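Local coordinates for protein catalase (Corynebacterium glutamicum, PDB 4B7H) that breaks hydrogen peroxide down to water and oxygen at a haem iron, carries bound NADPH and is inhibited by nitric oxide, at residues 148-153 with 290-295; 116-121 with 253-258; 479-484 with 508-513. All coordinates share one frame; numbering follows the deposited sequence.

Interaction 1. Residues 148-153 with 290-295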
loop_
_atom_site.group_PDB
_atom_site.type_symbol
_atom_site.label_atom_id
_atom_site.label_comp_id
_atom_site.label_asym_id
_atom_site.label_seq_id
_atom_site.Cartn_x
_atom_site.Cartn_y
_atom_site.Cartn_z
ATOM N N PHE A 148 4.325 31.976 -3.137
ATOM C CA PHE A 148 5.563 32.090 -3.902
ATOM C C PHE A 148 5.402 31.992 -5.416
ATOM O O PHE A 148 6.325 32.357 -6.151
ATOM C CB PHE A 148 6.535 30.974 -3.501
ATOM C CG PHE A 148 6.888 30.941 -2.034
ATOM C CD1 PHE A 148 7.991 31.643 -1.554
ATOM C CD2 PHE A 148 6.153 30.157 -1.146
ATOM C CE1 PHE A 148 8.339 31.586 -0.202
ATOM C CE2 PHE A 148 6.499 30.097 0.209
ATOM C CZ PHE A 148 7.593 30.808 0.673
ATOM N N LEU A 149 4.274 31.453 -5.884
ATOM C CA LEU A 149 4.146 31.076 -7.296
ATOM C C LEU A 149 2.754 31.355 -7.814
ATOM O O LEU A 149 1.819 31.511 -7.023
ATOM C CB LEU A 149 4.437 29.586 -7.489
ATOM C CG LEU A 149 5.785 29.032 -7.031
ATOM C CD1 LEU A 149 5.719 27.513 -6.991
ATOM C CD2 LEU A 149 6.923 29.520 -7.936
ATOM N N ARG A 150 2.613 31.412 -9.141
ATOM C CA ARG A 150 1.303 31.607 -9.765
ATOM C C ARG A 150 0.928 30.480 -10.725
ATOM O O ARG A 150 -0.049 30.586 -11.479
ATOM C CB ARG A 150 1.216 32.978 -10.464
ATOM C CG ARG A 150 2.192 33.180 -11.622
ATOM C CD ARG A 150 2.083 34.594 -12.207
ATOM N NE ARG A 150 2.541 35.612 -11.258
ATOM C CZ ARG A 150 3.710 36.254 -11.312
ATOM N NH1 ARG A 150 4.583 36.008 -12.288
ATOM N NH2 ARG A 150 3.998 37.158 -10.383
ATOM N N ASP A 151 1.677 29.386 -10.690
ATOM C CA ASP A 151 1.328 28.251 -11.531
ATOM C C ASP A 151 1.723 26.960 -10.835
ATOM O O ASP A 151 2.866 26.804 -10.396
ATOM C CB ASP A 151 2.014 28.384 -12.894
ATOM C CG ASP A 151 1.338 27.572 -13.977
ATOM O OD1 ASP A 151 1.085 26.376 -13.729
ATOM O OD2 ASP A 151 1.067 28.123 -15.075
ATOM N N GLY A 152 0.769 26.037 -10.727
ATOM C CA GLY A 152 1.000 24.776 -10.048
ATOM C C GLY A 152 2.081 23.921 -10.672
ATOM O O GLY A 152 2.661 23.068 -9.999
ATOM N N MET A 153 2.364 24.143 -11.954
ATOM C CA MET A 153 3.437 23.422 -12.626
ATOM C C MET A 153 4.768 23.594 -11.877
ATOM O O MET A 153 5.618 22.703 -11.902
ATOM C CB MET A 153 3.581 23.918 -14.067
ATOM C CG MET A 153 4.637 23.170 -14.878
ATOM S SD MET A 153 4.281 21.411 -15.075
ATOM C CE MET A 153 3.148 21.483 -16.463
ATOM N N PRO A 290 -6.525 40.078 -10.577
ATOM C CA PRO A 290 -7.167 39.699 -9.314
ATOM C C PRO A 290 -7.106 38.201 -9.018
ATOM O O PRO A 290 -7.519 37.793 -7.936
ATOM C CB PRO A 290 -8.616 40.165 -9.506
ATOM C CG PRO A 290 -8.831 40.132 -10.972
ATOM C CD PRO A 290 -7.508 40.485 -11.601
ATOM N N PHE A 291 -6.581 37.417 -9.957
ATOM C CA PHE A 291 -6.530 35.960 -9.838
ATOM C C PHE A 291 -5.102 35.430 -9.690
ATOM O O PHE A 291 -4.894 34.221 -9.618
ATOM C CB PHE A 291 -7.188 35.316 -11.062
ATOM C CG PHE A 291 -8.534 35.896 -11.396
ATOM C CD1 PHE A 291 -9.566 35.875 -10.460
ATOM C CD2 PHE A 291 -8.770 36.459 -12.644
ATOM C CE1 PHE A 291 -10.813 36.407 -10.771
ATOM C CE2 PHE A 291 -10.014 36.993 -12.960
ATOM C CZ PHE A 291 -11.034 36.964 -12.021
ATOM N N ASP A 292 -4.127 36.342 -9.674
ATOM C CA ASP A 292 -2.710 36.017 -9.519
ATOM C C ASP A 292 -2.423 35.932 -8.032
ATOM O O ASP A 292 -2.482 36.942 -7.327
ATOM C CB ASP A 292 -1.869 37.127 -10.167
ATOM C CG ASP A 292 -0.363 36.912 -10.027
ATOM O OD1 ASP A 292 0.086 35.988 -9.309
ATOM O OD2 ASP A 292 0.393 37.696 -10.646
ATOM N N LEU A 293 -2.144 34.721 -7.552
ATOM C CA LEU A 293 -1.906 34.484 -6.133
ATOM C C LEU A 293 -0.784 35.344 -5.546
ATOM O O LEU A 293 -0.814 35.680 -4.350
ATOM C CB LEU A 293 -1.608 33.001 -5.919
ATOM C CG LEU A 293 -1.313 32.512 -4.503
ATOM C CD1 LEU A 293 -2.473 32.828 -3.549
ATOM C CD2 LEU A 293 -1.011 31.020 -4.548
ATOM N N THR A 294 0.185 35.721 -6.384
ATOM C CA THR A 294 1.293 36.568 -5.938
ATOM C C THR A 294 0.892 38.037 -5.770
ATOM O O THR A 294 1.717 38.867 -5.374
ATOM C CB THR A 294 2.517 36.473 -6.895
ATOM O OG1 THR A 294 2.207 37.114 -8.144
ATOM C CG2 THR A 294 2.917 35.020 -7.143
ATOM N N LYS A 295 -0.365 38.357 -6.076
ATOM C CA LYS A 295 -0.887 39.718 -5.930
ATOM C C LYS A 295 -1.979 39.768 -4.870
ATOM O O LYS A 295 -3.016 39.108 -5.004
ATOM C CB LYS A 295 -1.478 40.223 -7.251
ATOM C CG LYS A 295 -0.531 40.162 -8.437
ATOM C CD LYS A 295 0.612 41.150 -8.282
ATOM C CE LYS A 295 1.474 41.179 -9.530
ATOM N NZ LYS A 295 2.202 39.897 -9.718
#
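Arg150 reaches across to Asp292 in a salt bridge carried by its NE. The straighter bond runs from Arg150 NE to Asp292 OD1 at 3.2 Å, with an N-H...O angle of 160°; OD1 lies in the guanidinium plane and is met on its syn side, but well out of the carboxylate plane. A weak second bond joins Arg150 NE to Asp292 OD2, and the two flat groups stand at 90° to each other. The Arg150 chain bends about CG-CD (chi3 67°), which places NE beside Asp292.

Hydrogen bonds continue the network. Arg150 NH2 donates to Thr294 OG1 at 2.9 Å, again in the guanidinium plane, and Thr294 OG1 passes its own hydrogen on to Asp292 OD1 at 2.7 Å. Thr294 N also donates to Asp292 OD1, an Asx turn at the start of the type I beta turn 292-295. Three donors, Arg150 NE, Thr294 N and Thr294 OG1, therefore hold Asp292 OD1, and with it the turn, which lies in the long loop between strands 270-279 and 305-314 of the catalase barrel. Leu293 at its corner touches the haem, as does Gly152 of the other segment.

Like charges also meet: Lys295 NZ lies 3.3 Å from Arg150 NH2, but its salt bridge to Asp292 OD2, at 3.0 Å, probably offsets the repulsion. Arg150 NH2 has a further acid partner in Asp452, and Lys295 NZ a further acceptor in the carbonyl of Asp451.

Van der Waals contact centres on the backbone of Leu149, whose O lies 3.8 Å from Leu293 CD2 and 3.7 Å from Thr294 CG2. This buried oxygen has no hydrogen-bond partner in the model; methyl groups lie against it, while Met344 of helix 343-359 packs against both Leu149 and Leu293.

Interaction 2. Residues 116-121 with 253-258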
loop_
_atom_site.group_PDB
_atom_site.type_symbol
_atom_site.label_atom_id
_atom_site.label_comp_id
_atom_site.label_asym_id
_atom_site.label_seq_id
_atom_site.Cartn_x
_atom_site.Cartn_y
_atom_site.Cartn_z
ATOM N N SER A 116 10.555 17.696 13.042
ATOM C CA SER A 116 11.307 18.953 12.870
ATOM C C SER A 116 10.675 20.070 13.702
ATOM O O SER A 116 9.523 19.959 14.113
ATOM C CB SER A 116 11.393 19.367 11.392
ATOM O OG SER A 116 10.131 19.718 10.866
ATOM N N PRO A 117 11.425 21.153 13.966
ATOM C CA PRO A 117 10.903 22.185 14.875
ATOM C C PRO A 117 9.775 23.056 14.314
ATOM O O PRO A 117 9.802 23.473 13.148
ATOM C CB PRO A 117 12.134 23.064 15.149
ATOM C CG PRO A 117 13.300 22.199 14.824
ATOM C CD PRO A 117 12.848 21.372 13.663
ATOM N N ASP A 118 8.819 23.382 15.183
ATOM C CA ASP A 118 7.738 24.292 14.845
ATOM C C ASP A 118 8.249 25.693 14.508
ATOM O O ASP A 118 7.572 26.440 13.796
ATOM C CB ASP A 118 6.787 24.444 16.032
ATOM C CG ASP A 118 5.985 23.184 16.340
ATOM O OD1 ASP A 118 5.848 22.283 15.483
ATOM O OD2 ASP A 118 5.452 23.120 17.460
ATOM N N THR A 119 9.420 26.065 15.028
ATOM C CA THR A 119 9.875 27.454 14.905
ATOM C C THR A 119 11.060 27.668 13.958
ATOM O O THR A 119 11.755 28.689 14.039
ATOM C CB THR A 119 10.153 28.113 16.284
ATOM O OG1 THR A 119 11.186 27.397 16.970
ATOM C CG2 THR A 119 8.899 28.097 17.139
ATOM N N TRP A 120 11.289 26.725 13.048
ATOM C CA TRP A 120 12.105 27.039 11.882
ATOM C C TRP A 120 11.396 28.175 11.138
ATOM O O TRP A 120 10.165 28.220 11.119
ATOM C CB TRP A 120 12.210 25.836 10.940
ATOM C CG TRP A 120 13.266 24.847 11.292
ATOM C CD1 TRP A 120 14.150 24.918 12.330
ATOM C CD2 TRP A 120 13.559 23.632 10.595
ATOM N NE1 TRP A 120 14.975 23.823 12.321
ATOM C CE2 TRP A 120 14.628 23.011 11.271
ATOM C CE3 TRP A 120 13.011 23.003 9.473
ATOM C CZ2 TRP A 120 15.168 21.790 10.857
ATOM C CZ3 TRP A 120 13.548 21.786 9.062
ATOM C CH2 TRP A 120 14.616 21.195 9.753
ATOM N N ARG A 121 12.156 29.085 10.527
ATOM C CA ARG A 121 11.554 30.094 9.649
ATOM C C ARG A 121 10.823 29.384 8.516
ATOM O O ARG A 121 11.397 28.541 7.823
ATOM C CB ARG A 121 12.596 31.061 9.070
ATOM C CG ARG A 121 11.963 32.108 8.129
ATOM C CD ARG A 121 12.957 33.127 7.557
ATOM N NE ARG A 121 13.655 33.795 8.650
ATOM C CZ ARG A 121 13.150 34.787 9.381
ATOM N NH1 ARG A 121 11.959 35.305 9.097
ATOM N NH2 ARG A 121 13.861 35.293 10.382
ATOM N N ASP A 253 8.587 21.232 19.656
ATOM C CA ASP A 253 7.137 21.204 19.604
ATOM C C ASP A 253 6.525 22.394 20.333
ATOM O O ASP A 253 5.424 22.309 20.861
ATOM C CB ASP A 253 6.643 19.886 20.205
ATOM C CG ASP A 253 7.218 18.670 19.492
ATOM O OD1 ASP A 253 7.492 18.751 18.275
ATOM O OD2 ASP A 253 7.412 17.628 20.145
ATOM N N TYR A 254 7.240 23.515 20.333
ATOM C CA TYR A 254 6.819 24.697 21.072
ATOM C C TYR A 254 5.388 25.120 20.770
ATOM O O TYR A 254 4.616 25.437 21.681
ATOM C CB TYR A 254 7.778 25.847 20.770
ATOM C CG TYR A 254 7.513 27.096 21.575
ATOM C CD1 TYR A 254 8.016 27.237 22.867
ATOM C CD2 TYR A 254 6.781 28.148 21.036
ATOM C CE1 TYR A 254 7.785 28.386 23.603
ATOM C CE2 TYR A 254 6.539 29.307 21.772
ATOM C CZ TYR A 254 7.047 29.417 23.052
ATOM O OH TYR A 254 6.816 30.559 23.779
ATOM N N GLN A 255 5.024 25.125 19.490
ATOM C CA GLN A 255 3.713 25.620 19.096
ATOM C C GLN A 255 2.627 24.575 19.314
ATOM O O GLN A 255 1.503 24.913 19.708
ATOM C CB GLN A 255 3.735 26.120 17.651
ATOM C CG GLN A 255 4.744 27.237 17.420
ATOM C CD GLN A 255 4.654 27.809 16.027
ATOM O OE1 GLN A 255 4.275 27.126 15.081
ATOM N NE2 GLN A 255 5.007 29.078 15.895
ATOM N N ARG A 256 2.959 23.313 19.049
ATOM C CA ARG A 256 2.066 22.203 19.370
ATOM C C ARG A 256 1.713 22.237 20.859
ATOM O O ARG A 256 0.543 22.160 21.240
ATOM C CB ARG A 256 2.740 20.874 19.001
ATOM C CG ARG A 256 1.902 19.642 19.302
ATOM C CD ARG A 256 2.604 18.352 18.871
ATOM N NE ARG A 256 2.842 18.306 17.429
ATOM C CZ ARG A 256 3.223 17.218 16.759
ATOM N NH1 ARG A 256 3.419 16.073 17.405
ATOM N NH2 ARG A 256 3.396 17.278 15.442
ATOM N N GLU A 257 2.735 22.363 21.697
ATOM C CA GLU A 257 2.529 22.362 23.137
ATOM C C GLU A 257 1.761 23.605 23.578
ATOM O O GLU A 257 0.888 23.524 24.445
ATOM C CB GLU A 257 3.874 22.256 23.860
ATOM C CG GLU A 257 3.752 22.122 25.370
ATOM C CD GLU A 257 4.938 21.412 26.000
ATOM O OE1 GLU A 257 5.963 21.204 25.313
ATOM O OE2 GLU A 257 4.839 21.048 27.188
ATOM N N ASP A 258 2.083 24.752 22.987
ATOM C CA ASP A 258 1.375 25.980 23.339
ATOM C C ASP A 258 -0.126 25.880 23.085
ATOM O O ASP A 258 -0.932 26.301 23.922
ATOM C CB ASP A 258 1.940 27.171 22.571
ATOM C CG ASP A 258 1.063 28.400 22.691
ATOM O OD1 ASP A 258 1.248 29.173 23.660
ATOM O OD2 ASP A 258 0.174 28.586 21.828
HETATM O O HOH W 1 3.569 20.514 15.622
#
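Asp118 OD2 is gripped by two backbone N-H groups in the first turn of helix 254-264. Arg256 N donates to Asp118 OD2 at 3.0 Å and nearly straight (165°), meeting the oxygen on its syn side but well out of the carboxylate plane; the bond from Gln255 N, at 2.9 Å, is bent and weak. Asp253 occupies the N-cap position but makes no capping bond with its side chain, and the carboxylate comes instead from the loop between strands 100-108 and 125-132, where Pro117 to Trp120 form a type I beta turn. CG of Asp118, anti to its carbonyl carbon (chi1 -69°), lies toward the helix start.

The other oxygen, Asp118 OD1, accepts from a water at 2.9 Å that in turn accepts from Arg256 NE, also at 2.9 Å. Lys72 forms salt bridges with both Asp118 OD1 and Asp253 OD1, tying the two acids together, while Arg256 NH1 bonds to the carbonyl of Gly169 of the second subunit.

The side chains of Gln255 and Asp118 lie alongside, pointing opposite ways, with Gln255 CG 3.7 Å from Asp118 CB. Beside them, Thr119 CG2 meets Tyr254 CB at 4.4 Å, and Thr119 OG1 bonds to the carbonyl of Ala244 in helix 241-250. Amide donors, the helix N-terminus and Lys72 all converge on Asp118, which would be expected to stabilise its carboxylate as an anion.

Interaction 3. Residues 479-484 with 508-513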
loop_
_atom_site.group_PDB
_atom_site.type_symbol
_atom_site.label_atom_id
_atom_site.label_comp_id
_atom_site.label_asym_id
_atom_site.label_seq_id
_atom_site.Cartn_x
_atom_site.Cartn_y
_atom_site.Cartn_z
ATOM N N ALA A 479 19.872 34.177 6.180
ATOM C CA ALA A 479 19.390 33.074 5.354
ATOM C C ALA A 479 20.266 32.845 4.118
ATOM O O ALA A 479 20.234 31.772 3.523
ATOM C CB ALA A 479 17.948 33.321 4.944
ATOM N N MET A 480 21.042 33.854 3.727
ATOM C CA MET A 480 21.948 33.725 2.592
ATOM C C MET A 480 23.236 32.983 2.916
ATOM O O MET A 480 23.958 32.571 2.005
ATOM C CB MET A 480 22.310 35.106 2.046
ATOM C CG MET A 480 21.162 35.825 1.360
ATOM S SD MET A 480 21.538 37.564 1.081
ATOM C CE MET A 480 22.932 37.485 -0.055
ATOM N N GLN A 481 23.556 32.833 4.195
ATOM C CA GLN A 481 24.818 32.195 4.557
ATOM C C GLN A 481 24.884 30.780 3.990
ATOM O O GLN A 481 23.997 29.953 4.216
ATOM C CB GLN A 481 25.043 32.194 6.069
ATOM C CG GLN A 481 25.024 33.581 6.711
ATOM C CD GLN A 481 25.979 34.574 6.060
ATOM O OE1 GLN A 481 25.639 35.743 5.889
ATOM N NE2 GLN A 481 27.182 34.120 5.712
ATOM N N GLY A 482 25.924 30.517 3.207
ATOM C CA GLY A 482 26.081 29.212 2.587
ATOM C C GLY A 482 25.826 29.178 1.088
ATOM O O GLY A 482 26.144 28.189 0.428
ATOM N N ILE A 483 25.269 30.248 0.528
ATOM C CA ILE A 483 25.107 30.288 -0.922
ATOM C C ILE A 483 26.459 30.337 -1.628
ATOM O O ILE A 483 27.466 30.777 -1.055
ATOM C CB ILE A 483 24.215 31.456 -1.398
ATOM C CG1 ILE A 483 24.849 32.817 -1.068
ATOM C CG2 ILE A 483 22.798 31.304 -0.835
ATOM C CD1 ILE A 483 24.036 34.014 -1.543
ATOM N N SER A 484 26.479 29.856 -2.863
ATOM C CA SER A 484 27.700 29.839 -3.661
ATOM C C SER A 484 28.018 31.222 -4.199
ATOM O O SER A 484 27.168 32.121 -4.189
ATOM C CB SER A 484 27.542 28.873 -4.832
ATOM O OG SER A 484 26.667 29.408 -5.815
ATOM N N GLU A 508 25.262 44.695 2.303
ATOM C CA GLU A 508 26.101 45.178 3.400
ATOM C C GLU A 508 26.186 44.170 4.539
ATOM O O GLU A 508 27.273 43.809 4.999
ATOM C CB GLU A 508 25.506 46.452 3.987
ATOM C CG GLU A 508 25.904 47.728 3.318
ATOM C CD GLU A 508 25.784 48.890 4.274
ATOM O OE1 GLU A 508 24.710 49.020 4.904
ATOM O OE2 GLU A 508 26.767 49.651 4.418
ATOM N N LEU A 509 25.025 43.736 5.016
ATOM C CA LEU A 509 24.979 42.840 6.158
ATOM C C LEU A 509 25.522 41.470 5.796
ATOM O O LEU A 509 26.237 40.857 6.584
ATOM C CB LEU A 509 23.552 42.742 6.696
ATOM C CG LEU A 509 23.066 44.000 7.425
ATOM C CD1 LEU A 509 21.580 43.912 7.765
ATOM C CD2 LEU A 509 23.902 44.233 8.687
ATOM N N TYR A 510 25.199 41.001 4.594
ATOM C CA TYR A 510 25.699 39.710 4.138
ATOM C C TYR A 510 27.230 39.673 4.134
ATOM O O TYR A 510 27.842 38.721 4.626
ATOM C CB TYR A 510 25.168 39.388 2.744
ATOM C CG TYR A 510 25.764 38.131 2.160
ATOM C CD1 TYR A 510 25.418 36.878 2.663
ATOM C CD2 TYR A 510 26.672 38.190 1.107
ATOM C CE1 TYR A 510 25.958 35.717 2.142
ATOM C CE2 TYR A 510 27.212 37.029 0.566
ATOM C CZ TYR A 510 26.855 35.794 1.098
ATOM O OH TYR A 510 27.382 34.628 0.581
ATOM N N LEU A 511 27.848 40.713 3.585
ATOM C CA LEU A 511 29.304 40.754 3.511
ATOM C C LEU A 511 29.963 40.913 4.884
ATOM O O LEU A 511 31.068 40.413 5.104
ATOM C CB LEU A 511 29.766 41.845 2.549
ATOM C CG LEU A 511 29.422 41.551 1.089
ATOM C CD1 LEU A 511 29.803 42.723 0.207
ATOM C CD2 LEU A 511 30.095 40.271 0.616
ATOM N N GLN A 512 29.285 41.596 5.802
ATOM C CA GLN A 512 29.787 41.724 7.174
ATOM C C GLN A 512 29.894 40.349 7.828
ATOM O O GLN A 512 30.836 40.066 8.572
ATOM C CB GLN A 512 28.845 42.588 8.013
ATOM C CG GLN A 512 28.983 44.084 7.824
ATOM C CD GLN A 512 27.992 44.866 8.676
ATOM O OE1 GLN A 512 27.438 44.345 9.648
ATOM N NE2 GLN A 512 27.761 46.121 8.309
ATOM N N LYS A 513 28.914 39.498 7.546
ATOM C CA LYS A 513 28.804 38.188 8.186
ATOM C C LYS A 513 29.622 37.105 7.489
ATOM O O LYS A 513 30.019 36.117 8.111
ATOM C CB LYS A 513 27.339 37.758 8.243
ATOM C CG LYS A 513 26.466 38.681 9.062
ATOM C CD LYS A 513 24.996 38.434 8.781
ATOM C CE LYS A 513 24.138 39.490 9.457
ATOM N NZ LYS A 513 22.698 39.219 9.226
HETATM O O HOH W 2 27.789 32.119 1.666
#
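The Tyr510 ring carries the methyl of Met480 over one face: CE sits 3.8 Å from the ring centroid, 18° off the normal and offset toward the rim, a CH-pi contact. SD lies obliquely at 4.8 Å from the same centroid, making this a Met-aromatic pair, and the two side chains cross at about a right angle. Met480 CB adds a contact to Tyr510 CD1 at 3.6 Å. Ile483 approaches obliquely near the hydroxyl, with CG1 3.5 Å from Tyr510 OH. The pair belongs to the helical C-terminal part of the catalase, where the link between helices 466-479 and 487-498 meets helix 500-514.

The link begins with a type II beta turn from Met480 to Ile483, closed by Ile483 N donating to Met480 O. Gly482 takes the third position with a positive phi of 108°, where a CB would collide with the carbonyl O of Gln481. CG of Tyr510 is anti to the backbone N (chi1 174°), which starts the ring out toward the turn.

Gln481 lies alongside the ring, pointing the other way, and crosses Lys513 near its CB; its amide, probably turned over in the model and present in two conformers, supports no claim about its O and N. Lys513 NZ bonds to Asp474, Ser477 and Asn478 in the last turns of helix 466-479. Trp177 of helix 173-182 packs on Met480 and Ile483, and Tyr492 on Tyr510.

The hydroxyl is bonded to Glu488 OE2 and to a water that donates to Tyr510 OH at 2.8 Å and to Ile483 O, while accepting from Gly482 N at 2.9 Å.

Overall arrangement
Interactions 1 and 2 cross along the chain: 116-121 and 148-153 come first, then 253-258 and 290-295, and each ties an early loop to a later element, the start of helix 254-264 in interaction 2 and a loop in interaction 1. Their centres are 28 Å apart and both touch the second subunit, but only interaction 1 reaches the haem. Interaction 3 opens after both have closed and lies in the C-terminal helices, its centre 29 Å from that of interaction 1 and 26 Å from that of interaction 2. No two touch; nearest atoms of interactions 2 and 3 are about 6 Å apart. Together they span the fold from the haem-bearing barrel region to its outlying helical part.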